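Mandelate racemase/muconate lactonizing enzyme/Enolase superfamily (PDB 2HZG) belongs to the enolase superfamily, joining an N-terminal capping domain to a C-terminal TIM-barrel-like domain that carries a metal site. Local coordinates at residues Val208-Ala211 with Ala212-Pro216. Numbering follows the deposited sequence.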
ATOM      1  N   VAL A 208      -4.085  22.233   1.617  1.00 17.96           N
ATOM      2  CA  VAL A 208      -5.403  22.635   1.124  1.00 18.15           C
ATOM      3  C   VAL A 208      -5.358  24.065   0.570  1.00 18.66           C
ATOM      4  O   VAL A 208      -5.959  24.355  -0.481  1.00 18.04           O
ATOM      5  CB  VAL A 208      -6.510  22.504   2.194  1.00 18.34           C
ATOM      6  CG1 VAL A 208      -7.855  23.013   1.656  1.00 17.63           C
ATOM      7  CG2 VAL A 208      -6.641  21.038   2.643  1.00 18.12           C
ATOM      8  N   GLU A 209      -4.658  24.956   1.272  1.00 17.64           N
ATOM      9  CA  GLU A 209      -4.649  26.355   0.869  1.00 17.99           C
ATOM     10  C   GLU A 209      -3.904  26.584  -0.449  1.00 16.80           C
ATOM     11  O   GLU A 209      -4.382  27.339  -1.276  1.00 16.83           O
ATOM     12  CB  GLU A 209      -4.151  27.263   2.000  1.00 18.65           C
ATOM     13  CG  GLU A 209      -5.015  27.135   3.299  1.00 23.01           C
ATOM     14  CD  GLU A 209      -6.496  27.483   3.078  1.00 28.73           C
ATOM     15  OE1 GLU A 209      -6.809  28.425   2.312  1.00 32.51           O
ATOM     16  OE2 GLU A 209      -7.367  26.805   3.661  1.00 34.13           O
ATOM     17  N   ALA A 210      -2.755  25.928  -0.643  1.00 16.49           N
ATOM     18  CA  ALA A 210      -2.038  25.967  -1.942  1.00 16.45           C
ATOM     19  C   ALA A 210      -2.927  25.477  -3.095  1.00 16.48           C
ATOM     20  O   ALA A 210      -2.950  26.082  -4.163  1.00 17.00           O
ATOM     21  CB  ALA A 210      -0.753  25.166  -1.880  1.00 14.89           C
ATOM     22  N   ALA A 211      -3.659  24.387  -2.870  1.00 16.75           N
ATOM     23  CA  ALA A 211      -4.590  23.855  -3.866  1.00 16.84           C
ATOM     24  C   ALA A 211      -5.750  24.819  -4.107  1.00 16.72           C
ATOM     25  O   ALA A 211      -6.121  25.106  -5.265  1.00 15.96           O
ATOM     26  CB  ALA A 211      -5.118  22.482  -3.425  1.00 17.30           C
ATOM     27  N   ALA A 212      -6.326  25.322  -3.014  1.00 16.18           N
ATOM     28  CA  ALA A 212      -7.460  26.233  -3.092  1.00 16.72           C
ATOM     29  C   ALA A 212      -7.101  27.468  -3.901  1.00 17.07           C
ATOM     30  O   ALA A 212      -7.960  28.016  -4.574  1.00 16.69           O
ATOM     31  CB  ALA A 212      -7.959  26.644  -1.673  1.00 16.70           C
ATOM     32  N   ALA A 213      -5.828  27.869  -3.867  1.00 17.72           N
ATOM     33  CA  ALA A 213      -5.376  29.095  -4.550  1.00 19.13           C
ATOM     34  C   ALA A 213      -5.468  28.984  -6.090  1.00 19.60           C
ATOM     35  O   ALA A 213      -5.439  30.002  -6.805  1.00 19.91           O
ATOM     36  CB  ALA A 213      -3.936  29.448  -4.117  1.00 17.96           C
ATOM     37  N   ARG A 214      -5.574  27.748  -6.588  1.00 19.44           N
ATOM     38  CA  ARG A 214      -5.741  27.476  -8.027  1.00 19.28           C
ATOM     39  C   ARG A 214      -7.193  27.440  -8.455  1.00 19.00           C
ATOM     40  O   ARG A 214      -7.475  27.384  -9.632  1.00 19.02           O
ATOM     41  CB  ARG A 214      -5.124  26.125  -8.419  1.00 19.20           C
ATOM     42  CG  ARG A 214      -3.659  26.143  -8.718  1.00 19.09           C
ATOM     43  CD  ARG A 214      -2.786  26.188  -7.443  1.00 17.84           C
ATOM     44  NE  ARG A 214      -1.370  26.273  -7.802  1.00 16.70           N
ATOM     45  CZ  ARG A 214      -0.377  26.549  -6.959  1.00 15.99           C
ATOM     46  NH1 ARG A 214      -0.621  26.774  -5.670  1.00 14.23           N
ATOM     47  NH2 ARG A 214       0.872  26.585  -7.410  1.00 16.30           N
ATOM     48  N   LEU A 215      -8.125  27.431  -7.517  1.00 19.05           N
ATOM     49  CA  LEU A 215      -9.517  27.268  -7.891  1.00 18.95           C
ATOM     50  C   LEU A 215     -10.093  28.378  -8.819  1.00 19.83           C
ATOM     51  O   LEU A 215     -10.827  28.059  -9.772  1.00 18.99           O
ATOM     52  CB  LEU A 215     -10.408  27.018  -6.659  1.00 19.86           C
ATOM     53  CG  LEU A 215     -10.209  25.710  -5.864  1.00 18.22           C
ATOM     54  CD1 LEU A 215     -11.058  25.717  -4.597  1.00 18.00           C
ATOM     55  CD2 LEU A 215     -10.542  24.480  -6.723  1.00 16.81           C
ATOM     56  N   PRO A 216      -9.805  29.668  -8.531  1.00 20.10           N
ATOM     57  CA  PRO A 216     -10.265  30.700  -9.490  1.00 20.39           C
ATOM     58  C   PRO A 216      -9.736  30.515 -10.914  1.00 19.53           C
ATOM     59  O   PRO A 216     -10.482  30.697 -11.856  1.00 19.66           O
ATOM     60  CB  PRO A 216      -9.735  32.008  -8.887  1.00 19.95           C
ATOM     61  CG  PRO A 216      -9.639  31.700  -7.399  1.00 21.32           C
ATOM     62  CD  PRO A 216      -9.155  30.277  -7.345  1.00 20.06           C
TER
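The carbonyl oxygen of A210 receives two N-H groups from the residues that follow it. The stronger comes from the side chain of R214, whose NH1 lies 2.9 Å from A210 O with an N-H...O angle of 154°. That oxygen sits near the guanidinium plane, at its edge, whereas NH1 stands 41° above the carbonyl plane of A210 and therefore does not meet a lone pair. The second donor is the backbone: A213 N to A210 O, at 3.4 Å, is a weak hydrogen bond, and A213 N also makes a weak one to E209 O.

R214 turns back toward A210 because CG is anti to the carbonyl carbon (chi1 -85°) and the chain bends at chi2. This path brings R214 CD to 3.3 Å from A210 O and leaves the other guanidinium nitrogens to bind beyond the turn: NE forms a salt bridge with D179, and NH2 a hydrogen bond with G174 O. Three nitrogens with three separate partners fix the rotation of the group. The R214 side chain lies about 4 Å from a bound sodium ion.

In the TIM-barrel-like domain, this segment belongs to the helical connection that follows barrel strand 195-199 and precedes strand 225-227 in the chain. A212 N reaches V208 O at 2.7 Å, the i to i+4 pattern of an alpha helix, but R214 N bonds A211 O at 3.0 Å, one residue closer in sequence. A212 to L215 form a type I beta turn, closed by L215 N to A212 O, also 3.0 Å.

On the flank facing helix 235-242, A211 and L215 both touch L241, while the carboxylate of E209 forms a salt bridge with R244.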